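Local structure of ricin B-related lectin (Polyporus squamosus, 5MUA) at residues B[8-13]-B[41-46]; B[158-161]-B[165-168]; B[189-194]-B[263-268]; B[213-218]-B[249-254]. The protein binds galactose through a beta-trefoil lectin domain and carries a papain-like protease domain that binds calcium and the inhibitor E-64. All coordinates share one frame; numbering follows the deposited sequence. Where two conformers were deposited one is given.

Contact 1 lies in the beta-trefoil part of the chain, touching none of the others; its nearest atoms are about 8 Å from those of contact 3. Contacts 3 and 4, with centres about 8 Å apart, share the core of the papain-like part: Phe265 N reaches Asn251 O at 2.9 Å, a probable hydrogen bond between neighbouring strands, and Phe265 CE2 lies 3.4 Å from Phe215 CE2. Contact 2 packs on the other face of these strands, with Ala165 CB 3.4 Å from Phe264 CZ and Leu160 CD2 3.9 Å from Trp252 CZ2. The E-64 pocket includes Ala249 of contact 4, and Gln268 of contact 3 has its side chain about 4 Å from a bound E-64.

Contact 1: B[8-13]-B[41-46]; sequences IYYIAS and AVDPLN
Tyr10 and Asp43 meet through a single phenol-to-carboxylate hydrogen bond inside the ricin-type beta-trefoil, joining strand 7-13 to the loop that runs between strands 35-39 and 49-53. The backbones stay far apart, with Tyr10 CA and Asn46 CA 9.9 Å from each other, and the tyrosine spans the gap. Its CB leaves the strand across the direction of the loop and touches nothing there; with CG anti to the carbonyl carbon (chi1 -66°), the ring carries the hydroxyl to the loop. Contact with the aspartate begins on the far part of the ring, where CE1 lies 3.4 Å from Asp43 OD1, close to the ring plane. CZ is equally near that oxygen, and OH finally donates to Asp43 OD1 at 2.6 Å, a short bond. The hydroxyl comes from the syn side of the carboxylate but 33° out of its plane, while the ring and carboxylate planes stand 65° apart.

Both ends of the bond have further partners. Arg256 NH1 hydrogen-bonds the phenol oxygen, and Arg20 makes a cation-pi contact with the ring while its NH2 holds Val42 O of the same loop. These positive groups would probably favour a charged carboxylate. Asn47 ND2 gives a second hydrogen bond to Asp43 OD1, whereas Asp43 OD2 lies 3.1 Å from Tyr10 OH.

Contact 2: B[158-161]-B[165-168]; sequences ATLL and ALRQ
Leu166 drives its isobutyl group against the last turn of helix 153-162, where it meets Leu160 and Leu161. The closest approach is of a methyl group to a backbone carbonyl: Leu166 CD1 lies 3.4 Å from Leu160 O, with Leu166 CG farther back at 4.1 Å from the same oxygen. The same methyl also rests against the helix backbone, 4.1 Å from Leu161 CA. With CG anti to the carbonyl carbon (chi1 -50°), both branches of Leu166 face the helix.

Apolar contacts between side chains are looser and divide between the two branches. Leu166 CD2 is 4.4 Å from Leu160 CD1, on the buried side, where Leu160 also packs on Met239, Phe170 and Ser172. Leu166 CD1 is equally far from Leu161 CD2, toward the exposed side.

No hydrogen bond links the two segments. Polar contacts turn elsewhere: Ala165 and Arg167 make backbone hydrogen bonds with Ala281, and Arg167 NE forms a salt bridge with Asp169. The result is a short helix-to-strand connection, in which Leu166 of strand 166-167 packs back on the end of the helix that follows trefoil strand 144-152, beside strand 280-285 of the papain-like part.

Contact 3: B[189-194]-B[263-268]; sequences SIWQAS and TFFEPQ
Trp191 and Phe265 both place CG anti to the backbone N (chi1 180° and -177°), which swings the two rings into the space between helix 184-194 and strand 261-266. There they form an offset edge-to-face pair within the aromatic core of the papain-like fold. The edge of Phe265 is directed toward the face of the indole; the centroids of the five-membered ring and the phenyl ring are 5.3 Å apart and the planes lie at 80°. Phe265 CZ makes the nearest approach, 3.7 Å from Trp191 CG, while Phe265 CE2 is 3.8 Å from Trp191 CD1. Phe215 of helix 208-226 joins the cluster, stacked with Phe265 and edge-to-face with Trp191, and Tyr272 adds another edge-to-face pair with Phe265.

The indole is also held at its edge. Trp191 NE1 donates a short, nearly straight bond of 2.7 Å to Pro267 O. The acceptor lies close to the indole plane, but the N-H arrives from above the carbonyl plane and misses the lone pairs. Together, ring packing and bond fix the rotation of the tryptophan. Further along the same edge, Trp191 CZ2 lies 3.8 Å from Gln268 O.

Glu266 OE1 takes Gln268 N on its anti lone pair at 3.0 Å, bridging the chain across Pro267. Its OE2 hydrogen-bonds His248 NE2 of the E-64 pocket, a pairing probably belonging to the active site. On the helix, Trp191 O accepts from Ser194 N and, in the carbonyl plane on a lone pair, from Ser194 OG at 2.7 Å.

Contact 4: B[213-218]-B[249-254]; sequences TVFKGA and AYNWFV
Phe215 meets Asn251 and Phe253 on the buried side of a helix-on-strand contact, while Lys216 marks its looser flank. The axes of 213-218 and 249-254 approach to 8.6 Å at 33°, nearly enough aligned for two alternate strand side chains, Asn251 and Phe253, to meet one ring of the helix. With CG anti to the backbone N (chi1 -176°), Phe215 lies along the strand. Asn251 OD1 sits at its edge, 3.5 Å from Phe215 CD2, with the amide plane steeply inclined to the ring. Two residues further along the strand, Phe253 CZ touches Phe215 CE2 at 4.0 Å; edge meets edge, and the two side chains cross at about a right angle.

The amide is gripped on its nitrogen side, where Asn251 ND2 donates to Gly237 O and Ala212 O and so ties the strand to the helix and to strand 233-243. Asn251 OD1, in contrast, is buried without a hydrogen-bonding partner, beside the CD2 edge of Phe215 and the ring of Pro267.

On the partly exposed flank only the base of Lys216 takes part: its CB is 4.2 Å from Asn251 ND2. The rest of the chain leads away, to Cys236 O and packing against Thr213 of the second subunit. A central helix beginning at Cys208, laid over the strand that carries His248, is characteristic of the papain-like fold, and both residues line the E-64 pocket.

Contact 1: B[8-13]-B[41-46]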
loop_
_atom_site.group_PDB
_atom_site.type_symbol
_atom_site.label_atom_id
_atom_site.label_comp_id
_atom_site.label_asym_id
_atom_site.label_seq_id
_atom_site.Cartn_x
_atom_site.Cartn_y
_atom_site.Cartn_z
ATOM N N ILE B 8 -1.803 24.557 -0.042
ATOM C CA ILE B 8 -0.614 24.451 0.838
ATOM C C ILE B 8 0.444 25.279 0.166
ATOM O O ILE B 8 0.615 25.218 -1.094
ATOM C CB ILE B 8 -0.125 22.983 0.996
ATOM C CG1 ILE B 8 -1.276 22.189 1.670
ATOM C CG2 ILE B 8 1.145 22.927 1.787
ATOM C CD1 ILE B 8 -1.131 20.674 1.603
ATOM N N TYR B 9 1.131 26.094 0.969
ATOM C CA TYR B 9 2.031 27.100 0.463
ATOM C C TYR B 9 3.285 27.263 1.276
ATOM O O TYR B 9 3.298 26.997 2.487
ATOM C CB TYR B 9 1.341 28.438 0.512
ATOM C CG TYR B 9 0.114 28.565 -0.273
ATOM C CD1 TYR B 9 -1.136 28.265 0.269
ATOM C CD2 TYR B 9 0.171 29.083 -1.554
ATOM C CE1 TYR B 9 -2.257 28.423 -0.472
ATOM C CE2 TYR B 9 -0.966 29.302 -2.315
ATOM C CZ TYR B 9 -2.215 28.981 -1.764
ATOM O OH TYR B 9 -3.345 29.185 -2.520
ATOM N N TYR B 10 4.362 27.707 0.634
ATOM C CA TYR B 10 5.430 28.425 1.356
ATOM C C TYR B 10 4.984 29.868 1.423
ATOM O O TYR B 10 4.335 30.387 0.463
ATOM C CB TYR B 10 6.749 28.418 0.570
ATOM C CG TYR B 10 7.442 27.084 0.377
ATOM C CD1 TYR B 10 7.711 26.242 1.439
ATOM C CD2 TYR B 10 7.975 26.761 -0.896
ATOM C CE1 TYR B 10 8.396 25.034 1.237
ATOM C CE2 TYR B 10 8.694 25.572 -1.112
ATOM C CZ TYR B 10 8.878 24.708 -0.054
ATOM O OH TYR B 10 9.603 23.517 -0.226
ATOM N N ILE B 11 5.241 30.497 2.547
ATOM C CA ILE B 11 4.938 31.935 2.711
ATOM C C ILE B 11 6.312 32.583 2.876
ATOM O O ILE B 11 6.966 32.428 3.905
ATOM C CB ILE B 11 4.066 32.182 3.953
ATOM C CG1 ILE B 11 2.763 31.341 3.925
ATOM C CG2 ILE B 11 3.740 33.681 4.086
ATOM C CD1 ILE B 11 1.909 31.467 5.179
ATOM N N ALA B 12 6.776 33.299 1.850
ATOM C CA ALA B 12 8.116 33.881 1.882
ATOM C C ALA B 12 8.019 35.388 2.048
ATOM O O ALA B 12 7.103 36.005 1.509
ATOM C CB ALA B 12 8.869 33.608 0.568
ATOM N N SER B 13 9.007 35.924 2.709
ATOM C CA SER B 13 9.105 37.433 2.845
ATOM C C SER B 13 9.439 38.058 1.513
ATOM O O SER B 13 10.339 37.610 0.857
ATOM C CB SER B 13 10.198 37.811 3.822
ATOM O OG SER B 13 10.307 39.229 3.936
ATOM N N ALA B 41 17.319 27.727 1.920
ATOM C CA ALA B 41 18.346 26.721 1.566
ATOM C C ALA B 41 17.992 25.379 2.168
ATOM O O ALA B 41 18.560 24.414 1.752
ATOM C CB ALA B 41 19.758 27.079 1.993
ATOM N N VAL B 42 17.035 25.296 3.099
ATOM C CA VAL B 42 16.660 23.980 3.656
ATOM C C VAL B 42 15.144 23.873 3.567
ATOM O O VAL B 42 14.470 24.873 3.278
ATOM C CB VAL B 42 17.161 23.764 5.105
ATOM C CG1 VAL B 42 18.703 23.619 5.122
ATOM C CG2 VAL B 42 16.679 24.884 6.072
ATOM N N ASP B 43 14.620 22.657 3.725
ATOM C CA ASP B 43 13.192 22.430 3.426
ATOM C C ASP B 43 12.476 21.689 4.531
ATOM O O ASP B 43 11.804 20.668 4.238
ATOM C CB ASP B 43 13.018 21.738 2.055
ATOM C CG ASP B 43 11.636 21.878 1.494
ATOM O OD1 ASP B 43 10.914 22.869 1.869
ATOM O OD2 ASP B 43 11.266 21.015 0.653
ATOM N N PRO B 44 12.616 22.140 5.783
ATOM C CA PRO B 44 12.010 21.380 6.913
ATOM C C PRO B 44 10.478 21.432 6.779
ATOM O O PRO B 44 9.917 22.424 6.341
ATOM C CB PRO B 44 12.489 22.129 8.162
ATOM C CG PRO B 44 12.694 23.474 7.651
ATOM C CD PRO B 44 13.210 23.398 6.269
ATOM N N LEU B 45 9.822 20.336 7.125
ATOM C CA LEU B 45 8.415 20.196 6.819
ATOM C C LEU B 45 7.541 21.290 7.513
ATOM O O LEU B 45 6.453 21.549 7.069
ATOM C CB LEU B 45 7.923 18.798 7.230
ATOM C CG LEU B 45 8.571 17.592 6.570
ATOM C CD1 LEU B 45 7.998 16.278 7.105
ATOM C CD2 LEU B 45 8.218 17.709 5.106
ATOM N N ASN B 46 8.037 21.848 8.628
ATOM C CA ASN B 46 7.372 22.917 9.341
ATOM C C ASN B 46 7.408 24.280 8.638
ATOM O O ASN B 46 6.943 25.280 9.222
ATOM C CB ASN B 46 7.831 22.980 10.811
ATOM C CG ASN B 46 9.303 23.232 10.936
ATOM O OD1 ASN B 46 9.976 23.680 10.021
ATOM N ND2 ASN B 46 9.831 22.890 12.089
#

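Contact 2: B[158-161]-B[165-168]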
loop_
_atom_site.group_PDB
_atom_site.type_symbol
_atom_site.label_atom_id
_atom_site.label_comp_id
_atom_site.label_asym_id
_atom_site.label_seq_id
_atom_site.Cartn_x
_atom_site.Cartn_y
_atom_site.Cartn_z
ATOM N N ALA B 158 -7.028 16.189 -14.374
ATOM C CA ALA B 158 -6.817 16.857 -15.618
ATOM C C ALA B 158 -5.393 16.692 -16.126
ATOM O O ALA B 158 -5.164 16.348 -17.290
ATOM C CB ALA B 158 -7.191 18.340 -15.546
ATOM N N THR B 159 -4.438 16.895 -15.251
ATOM C CA THR B 159 -3.065 16.695 -15.595
ATOM C C THR B 159 -2.822 15.275 -16.150
ATOM O O THR B 159 -2.211 15.080 -17.222
ATOM C CB THR B 159 -2.201 17.019 -14.379
ATOM O OG1 THR B 159 -2.223 18.454 -14.262
ATOM C CG2 THR B 159 -0.774 16.591 -14.563
ATOM N N LEU B 160 -3.363 14.329 -15.432
ATOM C CA LEU B 160 -3.190 12.913 -15.758
ATOM C C LEU B 160 -3.818 12.591 -17.107
ATOM O O LEU B 160 -3.160 12.006 -17.979
ATOM C CB LEU B 160 -3.825 12.081 -14.659
ATOM C CG LEU B 160 -3.810 10.599 -14.833
ATOM C CD1 LEU B 160 -2.389 10.048 -14.901
ATOM C CD2 LEU B 160 -4.584 10.021 -13.673
ATOM N N LEU B 161 -5.018 13.057 -17.332
ATOM C CA LEU B 161 -5.647 12.885 -18.646
ATOM C C LEU B 161 -4.967 13.564 -19.802
ATOM O O LEU B 161 -5.182 13.150 -20.910
ATOM C CB LEU B 161 -7.155 13.212 -18.628
ATOM C CG LEU B 161 -7.961 12.269 -17.732
ATOM C CD1 LEU B 161 -9.420 12.719 -17.718
ATOM C CD2 LEU B 161 -7.834 10.795 -18.124
ATOM N N ALA B 165 1.175 9.397 -21.635
ATOM C CA ALA B 165 1.627 8.035 -21.230
ATOM C C ALA B 165 0.433 7.100 -21.002
ATOM O O ALA B 165 0.576 6.168 -20.204
ATOM C CB ALA B 165 2.477 8.177 -19.956
ATOM N N LEU B 166 -0.725 7.355 -21.623
ATOM C CA LEU B 166 -1.926 6.567 -21.382
ATOM C C LEU B 166 -2.354 5.786 -22.621
ATOM O O LEU B 166 -2.208 6.257 -23.757
ATOM C CB LEU B 166 -3.087 7.463 -21.050
ATOM C CG LEU B 166 -2.792 8.469 -19.982
ATOM C CD1 LEU B 166 -4.035 9.336 -19.832
ATOM C CD2 LEU B 166 -2.355 7.864 -18.680
ATOM N N ARG B 167 -2.898 4.603 -22.384
ATOM C CA ARG B 167 -3.643 3.856 -23.371
ATOM C C ARG B 167 -5.033 4.465 -23.512
ATOM O O ARG B 167 -5.509 5.170 -22.619
ATOM C CB ARG B 167 -3.801 2.372 -22.896
ATOM C CG ARG B 167 -2.461 1.644 -22.765
ATOM C CD ARG B 167 -2.531 0.303 -21.988
ATOM N NE ARG B 167 -3.708 -0.452 -22.398
ATOM C CZ ARG B 167 -3.727 -1.432 -23.288
ATOM N NH1 ARG B 167 -2.613 -1.859 -23.865
ATOM N NH2 ARG B 167 -4.884 -1.991 -23.604
ATOM N N GLN B 168 -5.703 4.111 -24.590
ATOM C CA GLN B 168 -7.096 4.518 -24.885
ATOM C C GLN B 168 -8.060 4.062 -23.861
ATOM O O GLN B 168 -9.046 4.727 -23.592
ATOM C CB GLN B 168 -7.595 4.020 -26.284
ATOM C CG GLN B 168 -6.881 4.648 -27.451
ATOM C CD GLN B 168 -7.657 4.699 -28.824
ATOM O OE1 GLN B 168 -8.107 3.680 -29.402
ATOM N NE2 GLN B 168 -7.776 5.929 -29.353
#

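Contact 3: B[189-194]-B[263-268]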
loop_
_atom_site.group_PDB
_atom_site.type_symbol
_atom_site.label_atom_id
_atom_site.label_comp_id
_atom_site.label_asym_id
_atom_site.label_seq_id
_atom_site.Cartn_x
_atom_site.Cartn_y
_atom_site.Cartn_z
ATOM N N SER B 189 13.670 10.081 0.100
ATOM C CA SER B 189 13.957 9.758 1.492
ATOM C C SER B 189 12.950 8.691 1.987
ATOM O O SER B 189 13.313 7.778 2.684
ATOM C CB SER B 189 14.007 11.016 2.407
ATOM O OG SER B 189 12.703 11.460 2.712
ATOM N N ILE B 190 11.707 8.803 1.568
ATOM C CA ILE B 190 10.660 7.787 1.911
ATOM C C ILE B 190 11.050 6.444 1.318
ATOM O O ILE B 190 10.914 5.430 1.960
ATOM C CB ILE B 190 9.236 8.212 1.424
ATOM C CG1 ILE B 190 8.780 9.452 2.162
ATOM C CG2 ILE B 190 8.179 7.087 1.676
ATOM C CD1 ILE B 190 7.670 10.228 1.436
ATOM N N TRP B 191 11.494 6.461 0.064
ATOM C CA TRP B 191 11.847 5.270 -0.662
ATOM C C TRP B 191 13.067 4.606 -0.018
ATOM O O TRP B 191 13.049 3.395 0.214
ATOM C CB TRP B 191 12.085 5.559 -2.158
ATOM C CG TRP B 191 12.450 4.272 -2.845
ATOM C CD1 TRP B 191 11.603 3.356 -3.278
ATOM C CD2 TRP B 191 13.768 3.788 -3.129
ATOM N NE1 TRP B 191 12.272 2.282 -3.838
ATOM C CE2 TRP B 191 13.617 2.523 -3.737
ATOM C CE3 TRP B 191 15.058 4.277 -2.889
ATOM C CZ2 TRP B 191 14.699 1.764 -4.152
ATOM C CZ3 TRP B 191 16.171 3.504 -3.315
ATOM C CH2 TRP B 191 15.969 2.264 -3.930
ATOM N N GLN B 192 14.090 5.410 0.313
ATOM C CA GLN B 192 15.281 4.925 1.019
ATOM C C GLN B 192 14.845 4.274 2.337
ATOM O O GLN B 192 15.317 3.185 2.634
ATOM C CB GLN B 192 16.401 6.043 1.233
ATOM C CG GLN B 192 16.994 6.403 -0.145
ATOM C CD GLN B 192 17.988 5.386 -0.673
ATOM O OE1 GLN B 192 18.266 4.393 -0.012
ATOM N NE2 GLN B 192 18.510 5.621 -1.875
ATOM N N ALA B 193 13.929 4.883 3.093
ATOM C CA ALA B 193 13.525 4.350 4.352
ATOM C C ALA B 193 12.685 3.075 4.235
ATOM O O ALA B 193 12.588 2.326 5.210
ATOM C CB ALA B 193 12.736 5.380 5.125
ATOM N N SER B 194 12.054 2.851 3.072
ATOM C CA SER B 194 11.105 1.721 2.887
ATOM C C SER B 194 11.840 0.382 2.898
ATOM O O SER B 194 11.221 -0.634 3.237
ATOM C CB SER B 194 10.306 1.852 1.560
ATOM O OG SER B 194 11.172 1.534 0.436
ATOM N N THR B 263 5.611 12.657 -13.839
ATOM C CA THR B 263 6.907 12.016 -13.773
ATOM C C THR B 263 6.663 10.598 -13.229
ATOM O O THR B 263 5.772 10.404 -12.432
ATOM C CB THR B 263 7.831 12.775 -12.851
ATOM O OG1 THR B 263 8.047 14.062 -13.436
ATOM C CG2 THR B 263 9.219 12.145 -12.812
ATOM N N PHE B 264 7.474 9.639 -13.676
ATOM C CA PHE B 264 7.301 8.242 -13.280
ATOM C C PHE B 264 8.451 7.835 -12.391
ATOM O O PHE B 264 9.590 8.388 -12.414
ATOM C CB PHE B 264 7.083 7.379 -14.510
ATOM C CG PHE B 264 6.036 7.894 -15.397
ATOM C CD1 PHE B 264 4.698 7.570 -15.185
ATOM C CD2 PHE B 264 6.352 8.792 -16.417
ATOM C CE1 PHE B 264 3.705 8.073 -16.004
ATOM C CE2 PHE B 264 5.353 9.351 -17.222
ATOM C CZ PHE B 264 4.029 8.991 -17.028
ATOM N N PHE B 265 8.138 6.876 -11.517
ATOM C CA PHE B 265 9.000 6.459 -10.471
ATOM C C PHE B 265 9.004 4.918 -10.396
ATOM O O PHE B 265 7.943 4.275 -10.427
ATOM C CB PHE B 265 8.571 7.077 -9.141
ATOM C CG PHE B 265 9.494 6.738 -7.973
ATOM C CD1 PHE B 265 10.703 7.411 -7.807
ATOM C CD2 PHE B 265 9.166 5.756 -7.049
ATOM C CE1 PHE B 265 11.533 7.140 -6.730
ATOM C CE2 PHE B 265 10.005 5.458 -5.974
ATOM C CZ PHE B 265 11.184 6.139 -5.806
ATOM N N GLU B 266 10.204 4.349 -10.387
ATOM C CA GLU B 266 10.386 2.902 -10.322
ATOM C C GLU B 266 10.654 2.487 -8.876
ATOM O O GLU B 266 11.763 2.670 -8.382
ATOM C CB GLU B 266 11.518 2.459 -11.245
ATOM C CG GLU B 266 11.903 0.999 -11.094
ATOM C CD GLU B 266 10.651 0.151 -11.230
ATOM O OE1 GLU B 266 10.254 -0.413 -10.241
ATOM O OE2 GLU B 266 10.126 0.108 -12.337
ATOM N N PRO B 267 9.663 1.877 -8.164
ATOM C CA PRO B 267 9.868 1.618 -6.752
ATOM C C PRO B 267 10.831 0.427 -6.441
ATOM O O PRO B 267 11.198 0.262 -5.299
ATOM C CB PRO B 267 8.435 1.274 -6.248
ATOM C CG PRO B 267 7.777 0.720 -7.441
ATOM C CD PRO B 267 8.262 1.624 -8.553
ATOM N N GLN B 268 11.259 -0.328 -7.443
ATOM C CA GLN B 268 12.312 -1.321 -7.242
ATOM C C GLN B 268 13.678 -0.710 -7.077
ATOM O O GLN B 268 14.459 -1.301 -6.336
ATOM C CB GLN B 268 12.435 -2.283 -8.399
ATOM C CG GLN B 268 11.202 -3.147 -8.469
ATOM C CD GLN B 268 11.308 -4.138 -9.569
ATOM O OE1 GLN B 268 12.345 -4.807 -9.736
ATOM N NE2 GLN B 268 10.266 -4.257 -10.317
#

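Contact 4: B[213-218]-B[249-254]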
loop_
_atom_site.group_PDB
_atom_site.type_symbol
_atom_site.label_atom_id
_atom_site.label_comp_id
_atom_site.label_asym_id
_atom_site.label_seq_id
_atom_site.Cartn_x
_atom_site.Cartn_y
_atom_site.Cartn_z
ATOM N N THR B 213 2.648 -0.988 -5.007
ATOM C CA THR B 213 1.588 -0.877 -3.990
ATOM C C THR B 213 2.182 -0.596 -2.634
ATOM O O THR B 213 1.638 0.218 -1.899
ATOM C CB THR B 213 0.735 -2.168 -3.956
ATOM O OG1 THR B 213 0.067 -2.259 -5.180
ATOM C CG2 THR B 213 -0.352 -2.107 -2.841
ATOM N N VAL B 214 3.249 -1.293 -2.247
ATOM C CA VAL B 214 3.863 -1.120 -0.971
ATOM C C VAL B 214 4.447 0.321 -0.896
ATOM O O VAL B 214 4.298 0.959 0.141
ATOM C CB VAL B 214 4.936 -2.196 -0.642
ATOM C CG1 VAL B 214 5.739 -1.847 0.601
ATOM C CG2 VAL B 214 4.246 -3.542 -0.429
ATOM N N PHE B 215 5.117 0.772 -1.954
ATOM C CA PHE B 215 5.664 2.146 -1.924
ATOM C C PHE B 215 4.545 3.175 -1.708
ATOM O O PHE B 215 4.723 4.099 -0.861
ATOM C CB PHE B 215 6.544 2.483 -3.132
ATOM C CG PHE B 215 7.173 3.842 -3.031
ATOM C CD1 PHE B 215 7.962 4.136 -1.937
ATOM C CD2 PHE B 215 6.929 4.813 -3.991
ATOM C CE1 PHE B 215 8.529 5.405 -1.786
ATOM C CE2 PHE B 215 7.455 6.082 -3.835
ATOM C CZ PHE B 215 8.301 6.328 -2.766
ATOM N N LYS B 216 3.439 3.001 -2.420
ATOM C CA LYS B 216 2.291 3.856 -2.246
ATOM C C LYS B 216 1.812 3.926 -0.817
ATOM O O LYS B 216 1.478 5.033 -0.262
ATOM C CB LYS B 216 1.197 3.597 -3.264
ATOM C CG LYS B 216 -0.014 4.480 -3.093
ATOM C CD LYS B 216 -0.983 4.444 -4.256
ATOM C CE LYS B 216 -2.257 5.198 -3.861
ATOM N NZ LYS B 216 -1.999 6.625 -3.518
ATOM N N GLY B 217 1.763 2.761 -0.196
ATOM C CA GLY B 217 1.473 2.734 1.248
ATOM C C GLY B 217 2.514 3.355 2.147
ATOM O O GLY B 217 2.179 4.024 3.204
ATOM N N ALA B 218 3.782 3.188 1.776
ATOM C CA ALA B 218 4.876 3.852 2.513
ATOM C C ALA B 218 4.710 5.382 2.544
ATOM O O ALA B 218 4.959 6.007 3.551
ATOM C CB ALA B 218 6.243 3.471 1.942
ATOM N N ALA B 249 4.047 -2.430 -13.281
ATOM C CA ALA B 249 3.497 -1.552 -12.277
ATOM C C ALA B 249 4.543 -0.614 -11.771
ATOM O O ALA B 249 5.663 -1.014 -11.530
ATOM C CB ALA B 249 2.894 -2.318 -11.082
ATOM N N TYR B 250 4.146 0.649 -11.560
ATOM C CA TYR B 250 5.116 1.704 -11.203
ATOM C C TYR B 250 4.334 2.842 -10.600
ATOM O O TYR B 250 3.068 2.794 -10.488
ATOM C CB TYR B 250 5.943 2.207 -12.453
ATOM C CG TYR B 250 5.105 2.396 -13.691
ATOM C CD1 TYR B 250 4.682 1.294 -14.455
ATOM C CD2 TYR B 250 4.674 3.645 -14.093
ATOM C CE1 TYR B 250 3.853 1.438 -15.565
ATOM C CE2 TYR B 250 3.835 3.816 -15.210
ATOM C CZ TYR B 250 3.440 2.725 -15.965
ATOM O OH TYR B 250 2.625 2.889 -17.053
ATOM N N ASN B 251 5.066 3.811 -10.109
ATOM C CA ASN B 251 4.437 4.945 -9.430
ATOM C C ASN B 251 4.599 6.237 -10.267
ATOM O O ASN B 251 5.340 6.286 -11.241
ATOM C CB ASN B 251 5.047 5.123 -8.046
ATOM C CG ASN B 251 4.821 3.909 -7.143
ATOM O OD1 ASN B 251 5.733 3.134 -6.866
ATOM N ND2 ASN B 251 3.605 3.760 -6.690
ATOM N N TRP B 252 3.904 7.295 -9.845
ATOM C CA TRP B 252 3.916 8.521 -10.587
ATOM C C TRP B 252 3.540 9.698 -9.706
ATOM O O TRP B 252 2.859 9.542 -8.670
ATOM C CB TRP B 252 3.029 8.492 -11.778
ATOM C CG TRP B 252 1.541 8.294 -11.491
ATOM C CD1 TRP B 252 0.883 7.088 -11.392
ATOM C CD2 TRP B 252 0.539 9.307 -11.341
ATOM N NE1 TRP B 252 -0.476 7.316 -11.154
ATOM C CE2 TRP B 252 -0.703 8.666 -11.160
ATOM C CE3 TRP B 252 0.578 10.713 -11.326
ATOM C CZ2 TRP B 252 -1.861 9.364 -10.903
ATOM C CZ3 TRP B 252 -0.594 11.397 -11.130
ATOM C CH2 TRP B 252 -1.796 10.733 -10.941
ATOM N N PHE B 253 3.945 10.863 -10.183
ATOM C CA PHE B 253 3.871 12.081 -9.433
ATOM C C PHE B 253 3.706 13.250 -10.407
ATOM O O PHE B 253 3.869 13.111 -11.658
ATOM C CB PHE B 253 5.208 12.292 -8.680
ATOM C CG PHE B 253 5.504 11.240 -7.643
ATOM C CD1 PHE B 253 4.895 11.294 -6.389
ATOM C CD2 PHE B 253 6.375 10.232 -7.900
ATOM C CE1 PHE B 253 5.093 10.274 -5.447
ATOM C CE2 PHE B 253 6.630 9.235 -6.956
ATOM C CZ PHE B 253 5.994 9.266 -5.727
ATOM N N VAL B 254 3.452 14.417 -9.825
ATOM C CA VAL B 254 3.601 15.668 -10.590
ATOM C C VAL B 254 4.699 16.426 -9.959
ATOM O O VAL B 254 5.079 16.194 -8.830
ATOM C CB VAL B 254 2.298 16.494 -10.777
ATOM C CG1 VAL B 254 1.192 15.662 -11.377
ATOM C CG2 VAL B 254 1.786 17.085 -9.493
#